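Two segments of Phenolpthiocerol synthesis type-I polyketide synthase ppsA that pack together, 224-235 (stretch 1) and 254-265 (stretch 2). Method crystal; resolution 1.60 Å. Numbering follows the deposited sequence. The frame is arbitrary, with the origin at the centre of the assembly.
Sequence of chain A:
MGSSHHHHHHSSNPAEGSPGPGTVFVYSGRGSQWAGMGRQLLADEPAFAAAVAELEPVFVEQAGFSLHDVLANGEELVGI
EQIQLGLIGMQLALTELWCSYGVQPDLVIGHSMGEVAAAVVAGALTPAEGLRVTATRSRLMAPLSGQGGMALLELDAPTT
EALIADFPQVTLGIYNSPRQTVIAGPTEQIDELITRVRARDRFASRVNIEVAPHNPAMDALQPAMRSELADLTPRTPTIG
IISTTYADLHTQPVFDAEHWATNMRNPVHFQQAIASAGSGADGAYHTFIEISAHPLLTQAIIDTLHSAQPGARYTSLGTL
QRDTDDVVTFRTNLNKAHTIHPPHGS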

ATOM      1  N   ALA A 224     -17.307 -11.920   1.562  1.00 44.67           N
ATOM      2  CA  ALA A 224     -16.519 -13.007   2.157  1.00 45.05           C
ATOM      3  C   ALA A 224     -15.588 -12.441   3.228  1.00 44.73           C
ATOM      4  O   ALA A 224     -15.519 -12.986   4.335  1.00 45.69           O
ATOM      5  N   MET A 225     -14.943 -11.302   2.943  1.00 43.32           N
ATOM      6  CA  MET A 225     -14.052 -10.648   3.895  1.00 44.06           C
ATOM      7  C   MET A 225     -14.798 -10.245   5.148  1.00 47.33           C
ATOM      8  O   MET A 225     -14.331 -10.534   6.248  1.00 48.61           O
ATOM      9  CB  MET A 225     -13.366  -9.423   3.272  1.00 43.09           C
ATOM     10  CG  MET A 225     -12.302  -9.819   2.271  1.00 42.22           C
ATOM     11  SD  MET A 225     -10.721 -10.291   3.048  1.00 40.42           S
ATOM     12  CE  MET A 225     -10.240  -8.719   3.790  1.00 39.60           C
ATOM     13  N   ARG A 226     -15.955  -9.594   4.992  1.00 49.25           N
ATOM     14  CA  ARG A 226     -16.723  -9.147   6.151  1.00 52.64           C
ATOM     15  C   ARG A 226     -17.211 -10.325   6.989  1.00 57.33           C
ATOM     16  O   ARG A 226     -17.322 -10.201   8.213  1.00 58.97           O
ATOM     17  CB  ARG A 226     -17.892  -8.254   5.722  1.00 52.41           C
ATOM     18  CG  ARG A 226     -17.460  -6.976   5.029  1.00 53.81           C
ATOM     19  CD  ARG A 226     -18.662  -6.354   4.370  1.00 55.05           C
ATOM     20  NE  ARG A 226     -18.337  -5.168   3.580  1.00 56.51           N
ATOM     21  CZ  ARG A 226     -18.771  -4.954   2.341  1.00 56.64           C
ATOM     22  NH1 ARG A 226     -19.533  -5.858   1.728  1.00 54.65           N
ATOM     23  NH2 ARG A 226     -18.434  -3.845   1.697  1.00 56.21           N
ATOM     24  N   SER A 227     -17.482 -11.476   6.345  1.00 59.89           N
ATOM     25  CA  SER A 227     -17.956 -12.680   7.020  1.00 62.46           C
ATOM     26  C   SER A 227     -16.851 -13.475   7.731  1.00 63.81           C
ATOM     27  O   SER A 227     -17.032 -13.858   8.891  1.00 63.51           O
ATOM     28  CB  SER A 227     -18.670 -13.590   6.021  1.00 65.47           C
ATOM     29  OG  SER A 227     -19.765 -12.942   5.396  1.00 69.24           O
ATOM     30  N   GLU A 228     -15.734 -13.765   7.036  1.00 64.56           N
ATOM     31  CA  GLU A 228     -14.639 -14.580   7.565  1.00 66.35           C
ATOM     32  C   GLU A 228     -13.785 -13.893   8.631  1.00 68.94           C
ATOM     33  O   GLU A 228     -13.091 -14.579   9.390  1.00 69.30           O
ATOM     34  CB  GLU A 228     -13.757 -15.111   6.430  1.00 67.64           C
ATOM     35  CG  GLU A 228     -14.506 -16.020   5.472  1.00 70.23           C
ATOM     36  CD  GLU A 228     -13.656 -16.642   4.380  1.00 74.34           C
ATOM     37  OE1 GLU A 228     -14.228 -17.114   3.371  1.00 74.96           O
ATOM     38  OE2 GLU A 228     -12.414 -16.663   4.539  1.00 76.22           O
ATOM     39  N   LEU A 229     -13.844 -12.558   8.699  1.00 70.43           N
ATOM     40  CA  LEU A 229     -13.109 -11.780   9.692  1.00 73.29           C
ATOM     41  C   LEU A 229     -14.048 -11.093  10.706  1.00 78.34           C
ATOM     42  O   LEU A 229     -13.614 -10.185  11.410  1.00 77.67           O
ATOM     43  CB  LEU A 229     -12.233 -10.727   8.998  1.00 72.07           C
ATOM     44  CG  LEU A 229     -11.156 -11.256   8.063  1.00 71.86           C
ATOM     45  CD1 LEU A 229     -10.722 -10.185   7.081  1.00 71.96           C
ATOM     46  CD2 LEU A 229      -9.962 -11.748   8.828  1.00 71.88           C
ATOM     47  N   ALA A 230     -15.318 -11.546  10.807  1.00 83.73           N
ATOM     48  CA  ALA A 230     -16.313 -10.976  11.728  1.00 86.69           C
ATOM     49  C   ALA A 230     -15.864 -10.859  13.177  1.00 88.81           C
ATOM     50  O   ALA A 230     -16.092  -9.813  13.799  1.00 89.16           O
ATOM     51  CB  ALA A 230     -17.613 -11.751  11.649  1.00 87.10           C
ATOM     52  N   ASP A 231     -15.170 -11.876  13.695  1.00 90.07           N
ATOM     53  CA  ASP A 231     -14.744 -11.848  15.093  1.00 91.96           C
ATOM     54  C   ASP A 231     -13.404 -11.161  15.346  1.00 91.42           C
ATOM     55  O   ASP A 231     -12.842 -11.353  16.425  1.00 92.69           O
ATOM     56  CB  ASP A 231     -14.747 -13.248  15.718  1.00 96.67           C
ATOM     57  CG  ASP A 231     -13.756 -14.216  15.107  1.00105.80           C
ATOM     58  OD1 ASP A 231     -13.358 -14.001  13.950  1.00107.64           O
ATOM     59  OD2 ASP A 231     -13.386 -15.198  15.792  1.00110.98           O
ATOM     60  N   LEU A 232     -12.912 -10.318  14.416  1.00 90.13           N
ATOM     61  CA  LEU A 232     -11.670  -9.581  14.669  1.00 89.18           C
ATOM     62  C   LEU A 232     -11.892  -8.604  15.793  1.00 90.70           C
ATOM     63  O   LEU A 232     -12.919  -7.929  15.806  1.00 91.89           O
ATOM     64  CB  LEU A 232     -11.221  -8.774  13.437  1.00 87.53           C
ATOM     65  CG  LEU A 232     -10.232  -9.437  12.509  1.00 87.75           C
ATOM     66  CD1 LEU A 232      -9.724  -8.426  11.508  1.00 87.48           C
ATOM     67  CD2 LEU A 232      -9.050 -10.044  13.248  1.00 87.51           C
ATOM     68  N   THR A 233     -10.952  -8.523  16.735  1.00 90.52           N
ATOM     69  CA  THR A 233     -11.080  -7.586  17.844  1.00 91.67           C
ATOM     70  C   THR A 233      -9.949  -6.583  17.832  1.00 88.07           C
ATOM     71  O   THR A 233      -9.020  -6.664  18.657  1.00 87.73           O
ATOM     72  CB  THR A 233     -11.191  -8.300  19.196  1.00 97.06           C
ATOM     73  OG1 THR A 233      -9.991  -9.024  19.478  1.00100.29           O
ATOM     74  CG2 THR A 233     -12.407  -9.213  19.292  1.00 99.20           C
ATOM     75  N   PRO A 234     -10.042  -5.583  16.940  1.00 84.58           N
ATOM     76  CA  PRO A 234      -8.997  -4.567  16.905  1.00 83.05           C
ATOM     77  C   PRO A 234      -9.040  -3.692  18.142  1.00 81.83           C
ATOM     78  O   PRO A 234     -10.075  -3.527  18.791  1.00 82.35           O
ATOM     79  CB  PRO A 234      -9.337  -3.753  15.655  1.00 83.29           C
ATOM     80  CG  PRO A 234     -10.801  -3.900  15.510  1.00 83.98           C
ATOM     81  CD  PRO A 234     -11.103  -5.298  15.954  1.00 83.24           C
ATOM     82  N   ARG A 235      -7.898  -3.130  18.458  1.00 80.51           N
ATOM     83  CA  ARG A 235      -7.754  -2.241  19.605  1.00 79.47           C
ATOM     84  C   ARG A 235      -7.311  -0.850  19.120  1.00 78.90           C
ATOM     85  O   ARG A 235      -6.973  -0.666  17.956  1.00 78.68           O
ATOM     86  CB  ARG A 235      -6.696  -2.829  20.542  1.00 81.06           C
ATOM     87  N   VAL A 254     -11.448   1.910  12.607  1.00 56.52           N
ATOM     88  CA  VAL A 254     -11.352   0.746  13.457  1.00 56.93           C
ATOM     89  C   VAL A 254     -10.815  -0.292  12.486  1.00 55.95           C
ATOM     90  O   VAL A 254     -11.383  -0.475  11.399  1.00 56.18           O
ATOM     91  CB  VAL A 254     -12.715   0.330  14.052  1.00 58.60           C
ATOM     92  N   PHE A 255      -9.706  -0.946  12.831  1.00 54.21           N
ATOM     93  CA  PHE A 255      -9.087  -1.914  11.915  1.00 51.58           C
ATOM     94  C   PHE A 255      -9.794  -3.276  11.893  1.00 51.98           C
ATOM     95  O   PHE A 255      -9.158  -4.316  12.051  1.00 52.49           O
ATOM     96  CB  PHE A 255      -7.595  -2.033  12.215  1.00 49.55           C
ATOM     97  CG  PHE A 255      -6.888  -0.749  11.852  1.00 48.84           C
ATOM     98  CD1 PHE A 255      -6.532  -0.484  10.543  1.00 48.00           C
ATOM     99  CD2 PHE A 255      -6.644   0.228  12.809  1.00 49.07           C
ATOM    100  CE1 PHE A 255      -5.915   0.708  10.207  1.00 47.93           C
ATOM    101  CE2 PHE A 255      -6.027   1.423  12.460  1.00 48.98           C
ATOM    102  CZ  PHE A 255      -5.658   1.649  11.161  1.00 48.05           C
ATOM    103  N   ASP A 256     -11.116  -3.270  11.656  1.00 51.95           N
ATOM    104  CA  ASP A 256     -11.966  -4.464  11.674  1.00 52.49           C
ATOM    105  C   ASP A 256     -12.195  -5.059  10.271  1.00 53.23           C
ATOM    106  O   ASP A 256     -11.608  -4.572   9.295  1.00 52.07           O
ATOM    107  CB  ASP A 256     -13.311  -4.117  12.377  1.00 54.44           C
ATOM    108  CG  ASP A 256     -14.068  -2.960  11.722  1.00 58.28           C
ATOM    109  OD1 ASP A 256     -13.656  -2.521  10.618  1.00 57.86           O
ATOM    110  OD2 ASP A 256     -15.075  -2.493  12.314  1.00 59.88           O
ATOM    111  N   ALA A 257     -13.071  -6.092  10.166  1.00 54.08           N
ATOM    112  CA  ALA A 257     -13.432  -6.765   8.913  1.00 53.76           C
ATOM    113  C   ALA A 257     -13.847  -5.774   7.821  1.00 51.77           C
ATOM    114  O   ALA A 257     -13.378  -5.902   6.686  1.00 51.84           O
ATOM    115  CB  ALA A 257     -14.549  -7.776   9.160  1.00 56.38           C
ATOM    116  N   GLU A 258     -14.695  -4.782   8.167  1.00 49.27           N
ATOM    117  CA  GLU A 258     -15.167  -3.757   7.248  1.00 47.56           C
ATOM    118  C   GLU A 258     -13.989  -2.950   6.721  1.00 45.07           C
ATOM    119  O   GLU A 258     -13.917  -2.734   5.504  1.00 44.48           O
ATOM    120  CB  GLU A 258     -16.232  -2.843   7.894  1.00 51.60           C
ATOM    121  CG  GLU A 258     -16.880  -1.908   6.883  1.00 57.63           C
ATOM    122  CD  GLU A 258     -17.536  -2.581   5.688  1.00 64.40           C
ATOM    123  OE1 GLU A 258     -18.674  -3.079   5.844  1.00 67.94           O
ATOM    124  OE2 GLU A 258     -16.916  -2.615   4.597  1.00 66.12           O
ATOM    125  N   HIS A 259     -13.044  -2.567   7.613  1.00 42.64           N
ATOM    126  CA  HIS A 259     -11.832  -1.872   7.204  1.00 41.01           C
ATOM    127  C   HIS A 259     -11.020  -2.698   6.187  1.00 39.23           C
ATOM    128  O   HIS A 259     -10.601  -2.132   5.187  1.00 37.52           O
ATOM    129  CB  HIS A 259     -10.935  -1.519   8.396  1.00 41.25           C
ATOM    130  CG  HIS A 259      -9.718  -0.746   7.978  1.00 38.63           C
ATOM    131  ND1 HIS A 259      -9.788   0.606   7.706  1.00 39.70           N
ATOM    132  CD2 HIS A 259      -8.458  -1.177   7.735  1.00 37.91           C
ATOM    133  CE1 HIS A 259      -8.569   0.963   7.326  1.00 39.29           C
ATOM    134  NE2 HIS A 259      -7.736  -0.080   7.340  1.00 38.69           N
ATOM    135  N   TRP A 260     -10.771  -3.997   6.438  1.00 39.42           N
ATOM    136  CA  TRP A 260      -9.973  -4.800   5.486  1.00 40.47           C
ATOM    137  C   TRP A 260     -10.689  -5.071   4.164  1.00 39.82           C
ATOM    138  O   TRP A 260     -10.050  -5.003   3.101  1.00 40.00           O
ATOM    139  CB  TRP A 260      -9.445  -6.090   6.156  1.00 41.84           C
ATOM    140  CG  TRP A 260      -8.631  -5.768   7.381  1.00 42.67           C
ATOM    141  CD1 TRP A 260      -8.944  -6.060   8.681  1.00 43.96           C
ATOM    142  CD2 TRP A 260      -7.447  -4.954   7.425  1.00 42.81           C
ATOM    143  NE1 TRP A 260      -8.013  -5.497   9.531  1.00 44.06           N
ATOM    144  CE2 TRP A 260      -7.085  -4.809   8.784  1.00 43.37           C
ATOM    145  CE3 TRP A 260      -6.689  -4.285   6.448  1.00 43.14           C
ATOM    146  CZ2 TRP A 260      -6.005  -4.024   9.183  1.00 44.30           C
ATOM    147  CZ3 TRP A 260      -5.592  -3.554   6.846  1.00 43.68           C
ATOM    148  CH2 TRP A 260      -5.272  -3.411   8.200  1.00 44.06           C
ATOM    149  N   ALA A 261     -12.028  -5.243   4.198  1.00 38.97           N
ATOM    150  CA  ALA A 261     -12.830  -5.386   2.964  1.00 37.73           C
ATOM    151  C   ALA A 261     -12.785  -4.079   2.154  1.00 35.58           C
ATOM    152  O   ALA A 261     -12.672  -4.106   0.924  1.00 35.06           O
ATOM    153  CB  ALA A 261     -14.278  -5.721   3.315  1.00 39.15           C
ATOM    154  N   THR A 262     -12.826  -2.932   2.850  1.00 33.88           N
ATOM    155  CA  THR A 262     -12.783  -1.636   2.182  1.00 33.26           C
ATOM    156  C   THR A 262     -11.408  -1.338   1.623  1.00 30.96           C
ATOM    157  O   THR A 262     -11.280  -0.848   0.497  1.00 30.50           O
ATOM    158  CB  THR A 262     -13.257  -0.549   3.153  1.00 34.66           C
ATOM    159  OG1 THR A 262     -14.640  -0.752   3.442  1.00 38.06           O
ATOM    160  CG2 THR A 262     -13.024   0.867   2.621  1.00 33.20           C
ATOM    161  N   ASN A 263     -10.367  -1.630   2.419  1.00 29.26           N
ATOM    162  CA  ASN A 263      -8.968  -1.380   2.069  1.00 28.77           C
ATOM    163  C   ASN A 263      -8.538  -2.082   0.776  1.00 28.50           C
ATOM    164  O   ASN A 263      -7.812  -1.498  -0.042  1.00 28.03           O
ATOM    165  CB  ASN A 263      -8.046  -1.745   3.250  1.00 30.47           C
ATOM    166  CG  ASN A 263      -6.605  -1.873   2.871  1.00 31.50           C
ATOM    167  OD1 ASN A 263      -6.146  -2.968   2.498  1.00 32.72           O
ATOM    168  ND2 ASN A 263      -5.898  -0.752   2.854  1.00 29.66           N
ATOM    169  N   MET A 264      -9.012  -3.308   0.591  1.00 29.25           N
ATOM    170  CA  MET A 264      -8.628  -4.096  -0.613  1.00 28.57           C
ATOM    171  C   MET A 264      -9.262  -3.524  -1.894  1.00 27.61           C
ATOM    172  O   MET A 264      -8.697  -3.763  -2.952  1.00 27.55           O
ATOM    173  CB  MET A 264      -9.020  -5.569  -0.434  1.00 31.74           C
ATOM    174  CG  MET A 264     -10.486  -5.847  -0.591  1.00 35.84           C
ATOM    175  SD  MET A 264     -10.896  -7.538  -0.130  1.00 42.66           S
ATOM    176  CE  MET A 264      -9.638  -8.438  -1.026  1.00 32.36           C
ATOM    177  N   ARG A 265     -10.370  -2.795  -1.792  1.00 26.23           N
ATOM    178  CA  ARG A 265     -11.077  -2.257  -2.989  1.00 25.87           C
ATOM    179  C   ARG A 265     -10.706  -0.793  -3.220  1.00 24.12           C
ATOM    180  O   ARG A 265     -10.480  -0.423  -4.371  1.00 24.62           O
ATOM    181  CB  ARG A 265     -12.591  -2.364  -2.791  1.00 27.18           C
ATOM    182  CG  ARG A 265     -13.439  -1.611  -3.801  1.00 27.83           C
ATOM    183  CD  ARG A 265     -13.170  -2.074  -5.213  1.00 26.25           C
ATOM    184  NE  ARG A 265     -13.935  -1.299  -6.170  1.00 28.02           N
ATOM    185  CZ  ARG A 265     -13.505  -0.200  -6.770  1.00 26.86           C
ATOM    186  NH1 ARG A 265     -12.295   0.268  -6.525  1.00 22.21           N
ATOM    187  NH2 ARG A 265     -14.292   0.425  -7.621  1.00 28.51           N
TER

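Stretch 2 meets stretch 1 first at Phe255, through both backbone and side chain. The end of the Phe255 side chain leads away from the partner, while Pro234 CB lies 3.7 Å from Phe255 O and 4.2 Å from Phe255 CB. The same oxygen accepts a weak hydrogen bond from Trp260 NE1 (3.0 Å), which ties the approach segment to the helix that follows. Asp256 caps that helix: its OD1 accepts from His259 N at 3.1 Å, while Pro234 CG packs 4.0 Å from Asp256 CB.

Ala257 opens the helix at the tightest point of the backbone register, where its CA is 4.9 Å from that of Arg226. Its methyl points toward stretch 1 and sits 3.4 Å from Leu229 O and 3.8 Å from Leu229 CB, just where the partner helix gives way to a turn. A small residue suits this place, since CB already touches backbone.

Glu258 stands at the exposed margin. Its CB points sideways, but the chain end swings inward, as does that of Arg226, and they form the salt bridge between the stretches. Arg226 NE donates to Glu258 OE2 at 3.1 Å, nearly straight and at the guanidinium edge; NH2 adds a weak bond to the same OE2 at 3.5 Å.

Trp260 returns to the buried side. Met225 CE reaches its CB at 3.6 Å, and Leu232 CD1 meets the ring edge at CD1, 3.8 Å away. Next, Ala261 CB lies 3.8 Å from both Met225 CB and Arg226 CG, so the arginine's aliphatic portion packs here while its charged end pairs with Glu258. One turn after Trp260, Met264 brings SD to 3.6 Å from Met225 CG, a methylene against a sulfur, both in the buried interior.

The rule is legible: alanines where the near-antiparallel helices, 8.2 Å apart at closest approach, come together, larger apolar side chains filling beside them, and one charged pair at the margin.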